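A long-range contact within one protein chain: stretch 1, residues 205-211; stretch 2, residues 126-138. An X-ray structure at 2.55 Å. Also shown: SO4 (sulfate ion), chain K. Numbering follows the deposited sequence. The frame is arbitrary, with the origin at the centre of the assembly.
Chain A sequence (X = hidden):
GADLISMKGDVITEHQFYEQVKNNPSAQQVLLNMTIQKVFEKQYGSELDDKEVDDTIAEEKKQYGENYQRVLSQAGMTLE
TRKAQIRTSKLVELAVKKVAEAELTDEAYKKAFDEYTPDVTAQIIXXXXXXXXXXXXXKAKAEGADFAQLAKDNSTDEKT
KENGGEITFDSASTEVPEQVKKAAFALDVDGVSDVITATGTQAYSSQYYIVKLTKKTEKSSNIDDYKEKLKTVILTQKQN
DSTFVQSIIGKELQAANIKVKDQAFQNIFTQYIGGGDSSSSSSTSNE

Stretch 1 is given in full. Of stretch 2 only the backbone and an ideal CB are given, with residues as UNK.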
# COMPACT_ATOMS: atom_id res chain seq x y z
N SER A 205 -10.75 -14.64 -1.90
CA SER A 205 -12.04 -15.04 -1.35
C SER A 205 -11.96 -14.97 0.19
O SER A 205 -10.87 -14.94 0.76
CB SER A 205 -12.43 -16.44 -1.82
OG SER A 205 -11.47 -17.40 -1.43
N SER A 206 -13.12 -14.95 0.84
CA SER A 206 -13.18 -14.73 2.29
C SER A 206 -12.59 -15.91 3.07
O SER A 206 -12.96 -17.06 2.85
CB SER A 206 -14.62 -14.45 2.75
OG SER A 206 -15.46 -15.57 2.55
N GLN A 207 -11.65 -15.60 3.96
CA GLN A 207 -10.97 -16.59 4.80
C GLN A 207 -11.37 -16.39 6.25
O GLN A 207 -11.73 -15.29 6.66
CB GLN A 207 -9.45 -16.49 4.65
CG GLN A 207 -8.90 -16.70 3.24
CD GLN A 207 -8.92 -18.15 2.77
OE1 GLN A 207 -9.97 -18.78 2.70
NE2 GLN A 207 -7.74 -18.68 2.42
N TYR A 208 -11.30 -17.47 7.03
CA TYR A 208 -11.69 -17.46 8.43
C TYR A 208 -10.57 -18.09 9.25
O TYR A 208 -10.07 -19.16 8.91
CB TYR A 208 -13.01 -18.22 8.63
CG TYR A 208 -14.12 -17.67 7.75
CD1 TYR A 208 -14.29 -18.12 6.44
CD2 TYR A 208 -14.98 -16.68 8.22
CE1 TYR A 208 -15.29 -17.60 5.63
CE2 TYR A 208 -15.98 -16.16 7.42
CZ TYR A 208 -16.13 -16.62 6.12
OH TYR A 208 -17.12 -16.12 5.32
N TYR A 209 -10.17 -17.41 10.33
CA TYR A 209 -9.01 -17.80 11.13
C TYR A 209 -9.40 -18.06 12.59
O TYR A 209 -10.31 -17.43 13.12
CB TYR A 209 -7.94 -16.70 11.09
CG TYR A 209 -7.41 -16.39 9.71
CD1 TYR A 209 -8.09 -15.52 8.86
CD2 TYR A 209 -6.21 -16.94 9.27
CE1 TYR A 209 -7.59 -15.21 7.60
CE2 TYR A 209 -5.70 -16.64 8.01
CZ TYR A 209 -6.40 -15.78 7.18
OH TYR A 209 -5.92 -15.47 5.93
N ILE A 210 -8.70 -19.00 13.21
CA ILE A 210 -8.77 -19.24 14.66
C ILE A 210 -7.33 -19.22 15.15
O ILE A 210 -6.49 -19.93 14.61
CB ILE A 210 -9.44 -20.59 15.00
CG1 ILE A 210 -10.86 -20.66 14.39
CG2 ILE A 210 -9.53 -20.78 16.51
CD1 ILE A 210 -11.46 -22.05 14.39
N VAL A 211 -7.05 -18.40 16.17
CA VAL A 211 -5.69 -18.19 16.67
C VAL A 211 -5.57 -18.74 18.10
O VAL A 211 -6.49 -18.60 18.91
CB VAL A 211 -5.30 -16.69 16.67
CG1 VAL A 211 -3.85 -16.50 17.10
CG2 VAL A 211 -5.52 -16.08 15.30
N UNK A 126 -6.48 -21.50 9.31
CA UNK A 126 -7.24 -20.84 8.24
C UNK A 126 -8.31 -21.79 7.67
O UNK A 126 -8.05 -22.99 7.50
CB UNK A 126 -6.30 -20.37 7.13
N UNK A 127 -9.49 -21.26 7.37
CA UNK A 127 -10.64 -22.04 6.90
C UNK A 127 -11.38 -21.31 5.77
O UNK A 127 -11.39 -20.08 5.72
CB UNK A 127 -11.60 -22.32 8.06
N UNK A 128 -11.98 -22.09 4.87
CA UNK A 128 -12.73 -21.54 3.73
C UNK A 128 -14.19 -21.26 4.09
O UNK A 128 -14.72 -20.22 3.72
CB UNK A 128 -12.67 -22.50 2.54
N UNK A 129 -14.82 -22.19 4.80
CA UNK A 129 -16.23 -22.08 5.19
C UNK A 129 -16.35 -21.40 6.55
O UNK A 129 -15.50 -21.60 7.42
CB UNK A 129 -16.89 -23.46 5.23
N UNK A 130 -17.40 -20.60 6.74
CA UNK A 130 -17.69 -19.98 8.04
C UNK A 130 -18.28 -20.99 9.02
O UNK A 130 -17.89 -21.01 10.20
CB UNK A 130 -18.65 -18.80 7.87
N UNK A 131 -19.23 -21.81 8.56
CA UNK A 131 -19.86 -22.83 9.41
C UNK A 131 -18.88 -23.90 9.90
O UNK A 131 -19.02 -24.40 11.02
CB UNK A 131 -21.00 -23.50 8.64
N UNK A 132 -17.89 -24.24 9.07
CA UNK A 132 -16.82 -25.16 9.48
C UNK A 132 -15.88 -24.52 10.51
O UNK A 132 -15.35 -25.21 11.38
CB UNK A 132 -16.02 -25.61 8.26
N UNK A 133 -15.66 -23.20 10.41
CA UNK A 133 -14.87 -22.46 11.40
C UNK A 133 -15.55 -22.37 12.76
O UNK A 133 -14.88 -22.42 13.79
CB UNK A 133 -14.58 -21.05 10.88
N UNK A 134 -16.88 -22.23 12.76
CA UNK A 134 -17.68 -22.29 14.00
C UNK A 134 -17.63 -23.68 14.65
O UNK A 134 -17.66 -23.78 15.88
CB UNK A 134 -19.13 -21.91 13.71
N UNK A 135 -17.56 -24.72 13.83
CA UNK A 135 -17.45 -26.11 14.29
C UNK A 135 -16.11 -26.37 14.98
O UNK A 135 -16.08 -26.91 16.09
CB UNK A 135 -17.62 -27.07 13.11
N UNK A 136 -15.02 -25.98 14.32
CA UNK A 136 -13.66 -26.16 14.85
C UNK A 136 -13.36 -25.25 16.06
O UNK A 136 -12.57 -25.63 16.94
CB UNK A 136 -12.64 -25.89 13.74
N UNK A 137 -13.99 -24.07 16.11
CA UNK A 137 -13.82 -23.14 17.24
C UNK A 137 -14.26 -23.74 18.58
O UNK A 137 -13.53 -23.66 19.57
CB UNK A 137 -14.61 -21.86 16.98
N UNK A 138 -15.46 -24.33 18.60
CA UNK A 138 -16.01 -24.95 19.82
C UNK A 138 -15.21 -26.18 20.25
O UNK A 138 -15.09 -26.45 21.45
CB UNK A 138 -17.47 -25.34 19.60
S SO4 K . -8.97 -17.25 -3.91
O1 SO4 K . -7.64 -16.86 -4.43
O2 SO4 K . -10.03 -16.62 -4.74
O3 SO4 K . -9.09 -16.77 -2.51
O4 SO4 K . -9.12 -18.72 -3.95

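Position 126 lies beside Tyr209, and its CB lies 3.9 Å from Tyr209 CE2, on the same face of the sheet as the tyrosine ring and the amide of Gln207. A long side chain, aliphatic near the backbone and polar at its tip, would suit it. The residue is Arg126. Its CD packs 3.4 Å from Tyr209 OH, and the guanidinium then presents one face to Gln207, with NE 3.1 Å from Gln207 NE2; both are donors, so this approach is not a hydrogen bond.

At position 127 the backbone itself makes the contact: N donates to Tyr208 O (2.7 Å), and O accepts from Tyr208 N (2.9 Å), an antiparallel hydrogen-bonded pair. The CB points to the face that carries the Tyr208 side chain, and Ile210 lies further along that face, so a branched aliphatic residue is favoured. Leu127 fits, reaching Ile210 CD1 with its CD1 at 4.0 Å.

Position 128 leaves the strand with phi/psi of -88/-44°, and its CB points away, with Gln207 OE1 4.6 Å from it. Many polar residues would serve. Asn128 bends back until its OD1 is 3.8 Å from Gln207 OE1, while its backbone O lies at the edge of the Tyr208 ring, 3.3 Å from CE1.

Position 129 points away and immediately precedes a helix, which favours Ser, Thr, Asp or Asn. Asn129 caps it, its OD1 accepting from the backbone N of 131 at 3.1 Å.

The CB of position 130 sits 3.8 Å from Tyr208 CZ, so any residue with a methylene could cover the ring, and a polar end could continue beyond it. Glu130 places CB over one face, 4.0 Å from the ring centroid of Tyr208.

Positions 131 and 132 find nothing of stretch 1 near their CB atoms and suit polar residues; they are Asp131 and Lys132.

Position 133 points toward the strand, its CB 3.9 Å from Tyr208 CB and 4.8 Å from Ile210 CD1. With little room visible, a small apolar residue is the natural choice, and Ala133 makes the Tyr208 contact with its methyl group.

Positions 134, 135 and 138 have nothing of stretch 1 near their CB atoms, so polar or charged residues that favour a helix would suit; they are Lys134, Glu135 and Glu138.

Position 136 points toward stretch 1, and 137 sideways, each CB 4.1 Å from Ile210 CD1; aliphatic residues suit both. Val136 brings CG1 to 3.9 Å from Ile210 CD1, and Leu137 adds its CB beside the same methyl.

Stretch 2 126-138: RLNNEDKAKEVLE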
# COMPACT_ATOMS: atom_id res chain seq x y z
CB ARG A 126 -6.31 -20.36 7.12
CG ARG A 126 -6.95 -19.37 6.16
CD ARG A 126 -5.95 -18.83 5.16
NE ARG A 126 -5.51 -19.85 4.21
CZ ARG A 126 -4.62 -19.65 3.23
NH1 ARG A 126 -4.05 -18.46 3.05
NH2 ARG A 126 -4.30 -20.65 2.42
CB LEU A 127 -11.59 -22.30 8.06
CG LEU A 127 -11.12 -23.35 9.08
CD1 LEU A 127 -11.22 -22.83 10.51
CD2 LEU A 127 -11.87 -24.66 8.92
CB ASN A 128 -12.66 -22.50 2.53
CG ASN A 128 -11.26 -22.61 1.96
OD1 ASN A 128 -10.28 -22.53 2.70
ND2 ASN A 128 -11.16 -22.80 0.65
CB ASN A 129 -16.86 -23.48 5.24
CG ASN A 129 -18.39 -23.45 5.17
OD1 ASN A 129 -19.03 -22.49 5.59
ND2 ASN A 129 -18.96 -24.53 4.64
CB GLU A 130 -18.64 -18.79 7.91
CG GLU A 130 -18.95 -18.13 9.26
CD GLU A 130 -19.35 -16.68 9.15
OE1 GLU A 130 -20.24 -16.37 8.32
OE2 GLU A 130 -18.79 -15.85 9.89
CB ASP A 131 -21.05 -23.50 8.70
CG ASP A 131 -22.29 -22.61 8.61
OD1 ASP A 131 -22.36 -21.56 9.30
OD2 ASP A 131 -23.21 -22.96 7.85
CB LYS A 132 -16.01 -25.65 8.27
CG LYS A 132 -15.20 -26.90 8.54
CD LYS A 132 -14.22 -27.20 7.42
CE LYS A 132 -13.32 -28.37 7.77
NZ LYS A 132 -12.31 -28.64 6.72
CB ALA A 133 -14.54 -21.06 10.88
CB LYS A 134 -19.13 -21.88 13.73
CG LYS A 134 -19.31 -20.41 13.38
CD LYS A 134 -20.77 -20.00 13.37
CE LYS A 134 -20.94 -18.49 13.33
NZ LYS A 134 -22.33 -18.06 13.62
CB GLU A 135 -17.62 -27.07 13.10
CG GLU A 135 -17.77 -28.55 13.48
CD GLU A 135 -18.13 -29.44 12.29
OE1 GLU A 135 -17.89 -29.03 11.13
OE2 GLU A 135 -18.64 -30.55 12.52
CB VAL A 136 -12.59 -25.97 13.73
CG1 VAL A 136 -11.17 -25.98 14.29
CG2 VAL A 136 -12.74 -27.06 12.67
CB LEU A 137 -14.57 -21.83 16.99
CG LEU A 137 -14.58 -20.78 18.11
CD1 LEU A 137 -13.17 -20.43 18.56
CD2 LEU A 137 -15.32 -19.53 17.67
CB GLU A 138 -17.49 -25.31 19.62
CG GLU A 138 -18.20 -25.68 20.92
CD GLU A 138 -19.72 -25.69 20.79
OE1 GLU A 138 -20.28 -24.68 20.31
OE2 GLU A 138 -20.34 -26.70 21.18
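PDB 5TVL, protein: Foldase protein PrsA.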